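PDB 7JKA: m3DLH protein from Halieaceae bacterium, which probably hydrolyses dienelactones and related esters as a dienelactone hydrolase of the alpha/beta hydrolase superfamily, and may also act as a phosphotriesterase. Local coordinates for residues Y21-H25 / T26-G30; R93-G96 / L97-D100; D190-M193 / G194-R197; R237-T240 / A241-N244. All coordinates share one frame; numbering follows the deposited sequence. Where two conformers were deposited one is given.

Interaction 1: Y21-H25 / T26-G30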
loop_
_atom_site.group_PDB
_atom_site.type_symbol
_atom_site.label_atom_id
_atom_site.label_comp_id
_atom_site.label_asym_id
_atom_site.label_seq_id
_atom_site.Cartn_x
_atom_site.Cartn_y
_atom_site.Cartn_z
ATOM N N TYR A 21 3.799 -1.805 -17.445
ATOM C CA TYR A 21 4.822 -0.831 -17.119
ATOM C C TYR A 21 6.080 -1.577 -16.701
ATOM O O TYR A 21 6.081 -2.799 -16.565
ATOM C CB TYR A 21 4.346 0.122 -16.015
ATOM C CG TYR A 21 4.005 -0.538 -14.673
ATOM C CD1 TYR A 21 2.767 -1.154 -14.457
ATOM C CD2 TYR A 21 4.907 -0.518 -13.623
ATOM C CE1 TYR A 21 2.445 -1.731 -13.233
ATOM C CE2 TYR A 21 4.600 -1.099 -12.401
ATOM C CZ TYR A 21 3.367 -1.712 -12.214
ATOM O OH TYR A 21 3.060 -2.286 -10.980
ATOM N N THR A 22 7.163 -0.831 -16.493
ATOM C CA THR A 22 8.432 -1.489 -16.205
ATOM C C THR A 22 9.285 -0.603 -15.313
ATOM O O THR A 22 9.131 0.619 -15.288
ATOM C CB THR A 22 9.172 -1.847 -17.508
ATOM O OG1 THR A 22 10.374 -2.591 -17.227
ATOM C CG2 THR A 22 9.539 -0.607 -18.315
ATOM N N ASP A 23 10.180 -1.237 -14.565
ATOM C CA ASP A 23 11.269 -0.533 -13.911
ATOM C C ASP A 23 12.556 -0.551 -14.735
ATOM O O ASP A 23 13.604 -0.103 -14.247
ATOM C CB ASP A 23 11.520 -1.140 -12.531
ATOM C CG ASP A 23 11.946 -2.586 -12.598
ATOM O OD1 ASP A 23 12.011 -3.176 -13.712
ATOM O OD2 ASP A 23 12.222 -3.149 -11.515
ATOM N N GLY A 24 12.504 -1.074 -15.966
ATOM C CA GLY A 24 13.678 -1.234 -16.809
ATOM C C GLY A 24 14.301 -2.618 -16.754
ATOM O O GLY A 24 15.123 -2.952 -17.619
ATOM N N HIS A 25 13.962 -3.419 -15.747
ATOM C CA HIS A 25 14.371 -4.814 -15.658
ATOM C C HIS A 25 13.205 -5.742 -15.955
ATOM O O HIS A 25 13.280 -6.646 -16.790
ATOM C CB HIS A 25 14.891 -5.146 -14.245
ATOM C CG HIS A 25 16.179 -4.478 -13.859
ATOM N ND1 HIS A 25 16.785 -4.708 -12.642
ATOM C CD2 HIS A 25 16.977 -3.600 -14.513
ATOM C CE1 HIS A 25 17.901 -4.006 -12.562
ATOM N NE2 HIS A 25 18.044 -3.327 -13.686
ATOM N N THR A 26 12.103 -5.512 -15.262
ATOM C CA THR A 26 10.993 -6.434 -15.164
ATOM C C THR A 26 9.781 -5.820 -15.832
ATOM O O THR A 26 9.569 -4.607 -15.767
ATOM C CB THR A 26 10.708 -6.723 -13.684
ATOM O OG1 THR A 26 11.875 -7.322 -13.091
ATOM C CG2 THR A 26 9.502 -7.634 -13.507
ATOM N N GLN A 27 8.980 -6.671 -16.463
ATOM C CA GLN A 27 7.724 -6.251 -17.059
ATOM C C GLN A 27 6.606 -6.466 -16.046
ATOM O O GLN A 27 6.416 -7.589 -15.571
ATOM C CB GLN A 27 7.462 -7.057 -18.328
ATOM C CG GLN A 27 6.132 -6.784 -18.964
ATOM C CD GLN A 27 6.013 -5.360 -19.433
ATOM O OE1 GLN A 27 6.863 -4.866 -20.178
ATOM N NE2 GLN A 27 4.956 -4.683 -18.996
ATOM N N PHE A 28 5.874 -5.395 -15.713
ATOM C CA PHE A 28 4.800 -5.437 -14.733
ATOM C C PHE A 28 3.455 -5.229 -15.413
ATOM O O PHE A 28 3.364 -4.586 -16.465
ATOM C CB PHE A 28 4.975 -4.348 -13.656
ATOM C CG PHE A 28 6.225 -4.496 -12.848
ATOM C CD1 PHE A 28 6.302 -5.451 -11.836
ATOM C CD2 PHE A 28 7.321 -3.685 -13.081
ATOM C CE1 PHE A 28 7.469 -5.614 -11.101
ATOM C CE2 PHE A 28 8.505 -3.847 -12.342
ATOM C CZ PHE A 28 8.567 -4.801 -11.340
ATOM N N VAL A 29 2.415 -5.789 -14.805
ATOM C CA VAL A 29 1.056 -5.700 -15.331
ATOM C C VAL A 29 0.162 -5.322 -14.165
ATOM O O VAL A 29 -0.096 -6.155 -13.288
ATOM C CB VAL A 29 0.597 -7.010 -15.978
ATOM C CG1 VAL A 29 -0.752 -6.800 -16.636
ATOM C CG2 VAL A 29 1.641 -7.496 -17.002
ATOM N N GLY A 30 -0.271 -4.059 -14.138
ATOM C CA GLY A 30 -1.169 -3.557 -13.128
ATOM C C GLY A 30 -2.548 -3.306 -13.704
ATOM O O GLY A 30 -2.865 -3.695 -14.833
HETATM O O HOH W 1 12.303 -5.916 -10.979
#

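Interaction 2: R93-G96 / L97-D100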
loop_
_atom_site.group_PDB
_atom_site.type_symbol
_atom_site.label_atom_id
_atom_site.label_comp_id
_atom_site.label_asym_id
_atom_site.label_seq_id
_atom_site.Cartn_x
_atom_site.Cartn_y
_atom_site.Cartn_z
ATOM N N ARG A 93 10.575 -14.541 -1.596
ATOM C CA ARG A 93 10.364 -13.326 -2.375
ATOM C C ARG A 93 10.470 -12.096 -1.488
ATOM O O ARG A 93 11.182 -11.149 -1.822
ATOM C CB ARG A 93 9.005 -13.386 -3.074
ATOM C CG ARG A 93 8.608 -12.108 -3.814
ATOM C CD ARG A 93 9.537 -11.823 -4.985
ATOM N NE ARG A 93 9.134 -10.631 -5.743
ATOM C CZ ARG A 93 9.990 -9.868 -6.429
ATOM N NH1 ARG A 93 9.549 -8.798 -7.093
ATOM N NH2 ARG A 93 11.280 -10.142 -6.427
ATOM N N MET A 94 9.785 -12.103 -0.338
ATOM C CA MET A 94 9.852 -10.955 0.557
ATOM C C MET A 94 11.266 -10.730 1.053
ATOM O O MET A 94 11.751 -9.597 1.066
ATOM C CB MET A 94 8.900 -11.158 1.752
ATOM C CG MET A 94 7.446 -11.291 1.311
ATOM S SD MET A 94 6.274 -11.708 2.648
ATOM C CE MET A 94 6.696 -10.533 3.932
ATOM N N GLU A 95 11.955 -11.798 1.441
ATOM C CA GLU A 95 13.307 -11.606 1.954
ATOM C C GLU A 95 14.248 -11.136 0.858
ATOM O O GLU A 95 15.173 -10.368 1.131
ATOM C CB GLU A 95 13.812 -12.889 2.621
ATOM C CG GLU A 95 13.049 -13.161 3.923
ATOM C CD GLU A 95 13.553 -14.382 4.651
ATOM O OE1 GLU A 95 14.444 -15.066 4.101
ATOM O OE2 GLU A 95 13.051 -14.654 5.767
ATOM N N GLY A 96 14.026 -11.559 -0.389
ATOM C CA GLY A 96 14.860 -11.054 -1.462
ATOM C C GLY A 96 14.698 -9.562 -1.632
ATOM O O GLY A 96 15.661 -8.848 -1.907
ATOM N N LEU A 97 13.483 -9.066 -1.420
ATOM C CA LEU A 97 13.258 -7.630 -1.504
ATOM C C LEU A 97 13.776 -6.905 -0.263
ATOM O O LEU A 97 14.362 -5.828 -0.396
ATOM C CB LEU A 97 11.778 -7.346 -1.762
ATOM C CG LEU A 97 11.329 -7.819 -3.159
ATOM C CD1 LEU A 97 9.818 -7.720 -3.269
ATOM C CD2 LEU A 97 11.981 -6.962 -4.243
ATOM N N PHE A 98 13.626 -7.487 0.948
ATOM C CA PHE A 98 14.276 -6.909 2.127
ATOM C C PHE A 98 15.767 -6.695 1.904
ATOM O O PHE A 98 16.343 -5.719 2.400
ATOM C CB PHE A 98 14.096 -7.800 3.361
ATOM C CG PHE A 98 12.664 -7.974 3.825
ATOM C CD1 PHE A 98 11.698 -7.003 3.606
ATOM C CD2 PHE A 98 12.306 -9.120 4.522
ATOM C CE1 PHE A 98 10.383 -7.191 4.075
ATOM C CE2 PHE A 98 11.012 -9.321 4.967
ATOM C CZ PHE A 98 10.049 -8.355 4.742
ATOM N N GLY A 99 16.430 -7.636 1.220
ATOM C CA GLY A 99 17.859 -7.543 1.046
ATOM C C GLY A 99 18.295 -6.790 -0.188
ATOM O O GLY A 99 19.495 -6.680 -0.451
ATOM N N ASP A 100 17.341 -6.263 -0.967
ATOM C CA ASP A 100 17.627 -5.504 -2.175
ATOM C C ASP A 100 16.627 -4.342 -2.171
ATOM O O ASP A 100 15.673 -4.272 -2.953
ATOM C CB ASP A 100 17.514 -6.373 -3.430
ATOM C CG ASP A 100 18.011 -5.676 -4.674
ATOM O OD1 ASP A 100 18.243 -4.448 -4.632
ATOM O OD2 ASP A 100 18.173 -6.372 -5.697
#

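Interaction 3: D190-M193 / G194-R197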
loop_
_atom_site.group_PDB
_atom_site.type_symbol
_atom_site.label_atom_id
_atom_site.label_comp_id
_atom_site.label_asym_id
_atom_site.label_seq_id
_atom_site.Cartn_x
_atom_site.Cartn_y
_atom_site.Cartn_z
ATOM N N ASP A 190 8.530 0.208 17.551
ATOM C CA ASP A 190 9.331 1.207 18.247
ATOM C C ASP A 190 10.299 1.897 17.297
ATOM O O ASP A 190 10.507 3.114 17.387
ATOM C CB ASP A 190 10.094 0.556 19.400
ATOM C CG ASP A 190 9.204 0.187 20.570
ATOM O OD1 ASP A 190 8.008 0.541 20.583
ATOM O OD2 ASP A 190 9.719 -0.466 21.496
ATOM N N ALA A 191 10.904 1.135 16.377
ATOM C CA ALA A 191 11.902 1.696 15.475
ATOM C C ALA A 191 11.292 2.740 14.555
ATOM O O ALA A 191 11.807 3.857 14.442
ATOM C CB ALA A 191 12.561 0.580 14.663
ATOM N N VAL A 192 10.183 2.402 13.894
ATOM C CA VAL A 192 9.638 3.343 12.923
ATOM C C VAL A 192 9.081 4.556 13.637
ATOM O O VAL A 192 9.223 5.687 13.155
ATOM C CB VAL A 192 8.580 2.694 11.997
ATOM C CG1 VAL A 192 9.189 1.499 11.253
ATOM C CG2 VAL A 192 7.302 2.311 12.753
ATOM N N MET A 193 8.436 4.355 14.802
ATOM C CA MET A 193 7.988 5.512 15.562
ATOM C C MET A 193 9.155 6.430 15.873
ATOM O O MET A 193 9.022 7.657 15.804
ATOM C CB MET A 193 7.313 5.092 16.868
ATOM C CG MET A 193 5.967 4.455 16.673
ATOM S SD MET A 193 5.223 4.184 18.293
ATOM C CE MET A 193 3.605 3.614 17.796
ATOM N N GLY A 194 10.307 5.847 16.219
ATOM C CA GLY A 194 11.471 6.660 16.537
ATOM C C GLY A 194 11.999 7.429 15.341
ATOM O O GLY A 194 12.424 8.580 15.476
ATOM N N GLU A 195 11.989 6.800 14.158
ATOM C CA GLU A 195 12.370 7.492 12.927
ATOM C C GLU A 195 11.458 8.675 12.673
ATOM O O GLU A 195 11.914 9.790 12.388
ATOM C CB GLU A 195 12.309 6.525 11.738
ATOM C CG GLU A 195 13.228 5.332 11.860
ATOM C CD GLU A 195 12.906 4.225 10.892
ATOM O OE1 GLU A 195 11.966 4.380 10.074
ATOM O OE2 GLU A 195 13.581 3.184 10.969
ATOM N N TRP A 196 10.153 8.445 12.793
ATOM C CA TRP A 196 9.196 9.477 12.444
ATOM C C TRP A 196 9.176 10.592 13.485
ATOM O O TRP A 196 8.955 11.751 13.124
ATOM C CB TRP A 196 7.814 8.839 12.263
ATOM C CG TRP A 196 7.831 7.800 11.159
ATOM C CD1 TRP A 196 8.771 7.669 10.159
ATOM C CD2 TRP A 196 6.882 6.740 10.961
ATOM N NE1 TRP A 196 8.450 6.597 9.358
ATOM C CE2 TRP A 196 7.297 6.014 9.818
ATOM C CE3 TRP A 196 5.718 6.339 11.642
ATOM C CZ2 TRP A 196 6.595 4.901 9.347
ATOM C CZ3 TRP A 196 5.009 5.248 11.168
ATOM C CH2 TRP A 196 5.440 4.548 10.019
ATOM N N ARG A 197 9.423 10.273 14.768
ATOM C CA ARG A 197 9.570 11.312 15.789
ATOM C C ARG A 197 10.807 12.155 15.517
ATOM O O ARG A 197 10.761 13.388 15.592
ATOM C CB ARG A 197 9.655 10.679 17.181
ATOM C CG ARG A 197 8.341 10.078 17.677
ATOM C CD ARG A 197 8.451 9.546 19.106
ATOM N NE ARG A 197 8.688 10.624 20.056
ATOM C CZ ARG A 197 8.609 10.490 21.376
ATOM N NH1 ARG A 197 8.297 9.314 21.905
ATOM N NH2 ARG A 197 8.841 11.532 22.168
#

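Interaction 4: R237-T240 / A241-N244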
loop_
_atom_site.group_PDB
_atom_site.type_symbol
_atom_site.label_atom_id
_atom_site.label_comp_id
_atom_site.label_asym_id
_atom_site.label_seq_id
_atom_site.Cartn_x
_atom_site.Cartn_y
_atom_site.Cartn_z
ATOM N N ARG A 237 -13.440 0.681 10.052
ATOM C CA ARG A 237 -12.850 1.812 10.766
ATOM C C ARG A 237 -11.575 2.305 10.089
ATOM O O ARG A 237 -11.357 3.517 9.955
ATOM C CB ARG A 237 -12.540 1.423 12.213
ATOM C CG ARG A 237 -13.766 1.228 13.085
ATOM C CD ARG A 237 -13.373 0.457 14.320
ATOM N NE ARG A 237 -14.467 0.451 15.264
ATOM C CZ ARG A 237 -14.422 -0.191 16.432
ATOM N NH1 ARG A 237 -13.342 -0.871 16.784
ATOM N NH2 ARG A 237 -15.461 -0.132 17.256
ATOM N N SER A 238 -10.689 1.379 9.721
ATOM C CA SER A 238 -9.439 1.777 9.092
ATOM C C SER A 238 -9.673 2.373 7.705
ATOM O O SER A 238 -8.981 3.318 7.324
ATOM C CB SER A 238 -8.480 0.586 9.011
ATOM O OG SER A 238 -9.017 -0.497 8.268
ATOM N N TRP A 239 -10.655 1.866 6.946
ATOM C CA TRP A 239 -10.972 2.492 5.662
ATOM C C TRP A 239 -11.477 3.915 5.870
ATOM O O TRP A 239 -11.115 4.834 5.123
ATOM C CB TRP A 239 -12.019 1.660 4.933
ATOM C CG TRP A 239 -12.179 1.967 3.480
ATOM C CD1 TRP A 239 -13.246 2.589 2.891
ATOM C CD2 TRP A 239 -11.259 1.648 2.428
ATOM N NE1 TRP A 239 -13.032 2.688 1.534
ATOM C CE2 TRP A 239 -11.831 2.109 1.221
ATOM C CE3 TRP A 239 -10.014 1.010 2.379
ATOM C CZ2 TRP A 239 -11.198 1.955 -0.026
ATOM C CZ3 TRP A 239 -9.388 0.852 1.142
ATOM C CH2 TRP A 239 -9.982 1.325 -0.041
ATOM N N THR A 240 -12.308 4.120 6.892
ATOM C CA THR A 240 -12.770 5.468 7.197
ATOM C C THR A 240 -11.607 6.366 7.591
ATOM O O THR A 240 -11.549 7.532 7.187
ATOM C CB THR A 240 -13.805 5.413 8.323
ATOM O OG1 THR A 240 -14.978 4.759 7.827
ATOM C CG2 THR A 240 -14.196 6.816 8.817
ATOM N N ALA A 241 -10.676 5.848 8.404
ATOM C CA ALA A 241 -9.531 6.669 8.782
ATOM C C ALA A 241 -8.717 7.064 7.558
ATOM O O ALA A 241 -8.275 8.211 7.451
ATOM C CB ALA A 241 -8.670 5.928 9.809
ATOM N N MET A 242 -8.526 6.131 6.614
ATOM C CA MET A 242 -7.866 6.443 5.352
ATOM C C MET A 242 -8.613 7.531 4.598
ATOM O O MET A 242 -8.006 8.498 4.115
ATOM C CB MET A 242 -7.790 5.183 4.499
ATOM C CG MET A 242 -7.129 5.389 3.132
ATOM S SD MET A 242 -7.641 4.126 1.953
ATOM C CE MET A 242 -9.304 4.709 1.621
ATOM N N ARG A 243 -9.933 7.383 4.469
ATOM C CA ARG A 243 -10.725 8.387 3.762
ATOM C C ARG A 243 -10.620 9.755 4.427
ATOM O O ARG A 243 -10.528 10.773 3.738
ATOM C CB ARG A 243 -12.189 7.956 3.680
ATOM C CG ARG A 243 -12.472 6.798 2.750
ATOM C CD ARG A 243 -13.988 6.554 2.673
ATOM N NE ARG A 243 -14.680 7.704 2.082
ATOM C CZ ARG A 243 -16.003 7.816 1.950
ATOM N NH1 ARG A 243 -16.808 6.843 2.359
ATOM N NH2 ARG A 243 -16.520 8.898 1.389
ATOM N N ASN A 244 -10.640 9.803 5.766
ATOM C CA ASN A 244 -10.521 11.094 6.454
ATOM C C ASN A 244 -9.174 11.749 6.171
ATOM O O ASN A 244 -9.096 12.972 6.021
ATOM C CB ASN A 244 -10.692 10.940 7.969
ATOM C CG ASN A 244 -12.109 10.532 8.388
ATOM O OD1 ASN A 244 -13.086 10.760 7.686
ATOM N ND2 ASN A 244 -12.210 9.942 9.585
#

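Interaction 1: Y21-H25 / T26-G30
Phe-28 sets its CB over the centre of the Tyr-21 ring across the end of a beta hairpin, in which strand 14-22 turns back into strand 27-35. This CH-pi contact puts CB 3.5 Å from the ring centroid, and the two rings, tilted by 24°, are so far displaced that they scarcely overlap. The Tyr-21 ring stands over its partner because CG lies between the backbone N and carbonyl carbon (chi1 61°). In the backbone, Tyr-21 and Phe-28 form an antiparallel hydrogen-bonded pair: Phe-28 N donates to Tyr-21 O (2.7 Å) and Tyr-21 N to Phe-28 O. Phe-28 O takes a second bond from Gln-27 NE2, which reaches it from the face of the carbonyl plane opposite to Tyr-21 N.

The turn is tied by side chains of Thr-22 and Asp-23. Thr-22 OG1 donates to Thr-26 O (2.6 Å) and accepts from Gly-24 N, the latter an ST turn. Asp-23 OD1 closes an Asx turn with His-25 N, which comes from above the carboxylate plane, and also takes a straight bond from Thr-26 N (2.8 Å, 173°). The same carboxylate meets the Phe-28 ring at its edge, nearly perpendicular to it, while Thr-26 CG2 lies against one ring face.

Farther out, helix 101-116 packs on both aromatics through Ala-110, Ala-111 and Thr-114 at Tyr-21 and Leu-107 at Phe-28. Tyr-21 OH is hydrogen-bonded to Asp-76 N. At the turn, one water joins Asp-23 OD2, to which it donates at 2.8 Å, with Thr-26 OG1, 2.6 Å from the water oxygen.

Interaction 2: R93-G96 / L97-D100
Leu-97, one turn after Arg-93, lays CD1 over the centre of one face of its guanidinium, 3.8 Å from Arg-93 CZ. The bend of the arginine at chi2 (65°) brings its charged end back over the leucine. This flat group therefore rests on an apolar branch while its polar atoms bond elsewhere: NH1 to the carbonyl O of Leu-77 and NE to ND1 of His-78. Two such bonds would limit the rotation of the guanidinium against Leu-97.

Backbone acceptors of the last turn are used in sequence. Arg-93 O accepts from Leu-97 N (3.1 Å), Met-94 O from Phe-98 N (2.8 Å, 167°) and Glu-95 O from Gly-99 N (3.0 Å). Met-94 O also lies over a face of the Phe-98 ring, toward its rim and 3.3 Å from Phe-98 CG, so the phenyl group covers a carbonyl already engaged by its own backbone N. Alongside, Met-94 CE approaches Phe-98 CZ at 4.1 Å, the two side chains pointing the same way.

Beyond Phe-98 the helix ends. Asp-100 N bonds back to Leu-97 O, and Asp-100 CB comes 3.4 Å from Gly-96 O. Asp-100 OD1 accepts from Ala-103 N, so one residue takes part in closing one helix and opening the next. Glu-95, on the exposed side, has a long, weak ion pair with Arg-91.

Leu-97 also packs on Trp-104 and Leu-107 of helix 101-116 and on Phe-133. Helix 90-98 thus ends at a short link whose Asp-100 is the N-cap of helix 101-116, within the alpha/beta hydrolase fold.

Interaction 3: D190-M193 / G194-R197
Val-192 and Trp-196 lie side by side one turn apart in helix 186-198, the valine CB standing over the six-membered ring of the indole. The CB is 4.1 Å from the ring centroid and 14° off its normal, a CH-pi contact, and Val-192 CG2 lies 4.0 Å from Trp-196 CH2. Two torsions set the indole there: CG opposite the carbonyl carbon (chi1 -60°) and a small chi2 of -19°, which turn the ring plane to lie along the preceding turn. The five-membered end covers Val-192 O, 3.2 Å from Trp-196 CG, although that oxygen already accepts from Trp-196 N (2.9 Å).

Glu-195 begins with the same first torsion, but its chain then runs extended, passing CG within 3.3 Å of Ala-191 O and bringing OE1 near Val-192 CG1. Its carboxylate is held from outside the helical turn, with OE1 in a salt bridge to Arg-143 and OE2 accepting from Glu-161 N. Arg-197 likewise brings CG to 3.1 Å from Met-193 O before its chain bends at chi3, while the chain of Met-193 is extended beyond CG.

The helix connects strands 172-178 and 203-208 in a beta-alpha-beta crossover. Trp-196 faces Val-173 and Val-175 of the first strand and Leu-139 of helix 133-143; Met-193 packs on Trp-203 and Phe-205 of the second.

Interaction 4: R237-T240 / A241-N244
Met-242 presses its CE methyl onto the six-membered ring of Trp-239, 3.5 Å from the centroid and only 5° off the normal. The sulfur follows over the same face, with SD 4.0 Å from that centroid; the methyl makes a CH-pi contact and the sulfur a Met-aromatic one. Both residues carry CG opposite the backbone N (chi1 -165° in Trp-239, 179° in Met-242), which sends the side chains out side by side; the bend at chi3 of Met-242 then folds CE back across the indole.

Helix 232-250, which carries the pair, packs on the central sheet of the alpha/beta hydrolase fold. Met-242 touches Val-152 and Phe-154 of strand 150-154, and Trp-239 and Met-242 both meet Leu-65 of helix 56-67. Buried Ser-238 OG is satisfied within the helix by the carbonyls of Thr-234 and Glu-235.

Contacts are looser toward solvent. Arg-243 has two conformers, and the approach of its CD to the indole in one of them is doubtful. Thr-240 and Asn-244 run alongside each other, CG2 of the threonine 3.8 Å from the asparagine ND2, while Thr-240 OG1 bonds to Ala-236 O and Asn-244 N to Thr-240 O (2.8 Å).

Overall arrangement
Interaction 1 is the hairpin contact of the set; the other three each join successive turns of one helix. Interactions 1 and 2, about 17 Å apart between centres, share helix 101-116, whose Leu-107 touches both; 2 and 3 both touch helix 133-143, and 3 and 4 strand 203-208. A packed tryptophan, buried in interaction 3 and partly exposed in interaction 4, meets valine carbon in the former and methionine methyl and sulfur in the latter. Interaction 2 has the fewest buried residues, Leu-97 alone, and includes a guanidinium-leucine contact. Side-chain hydrogen bonds between segments occur in interaction 1 alone. Interactions 1 and 2 both lie across the chain's centre from interaction 4.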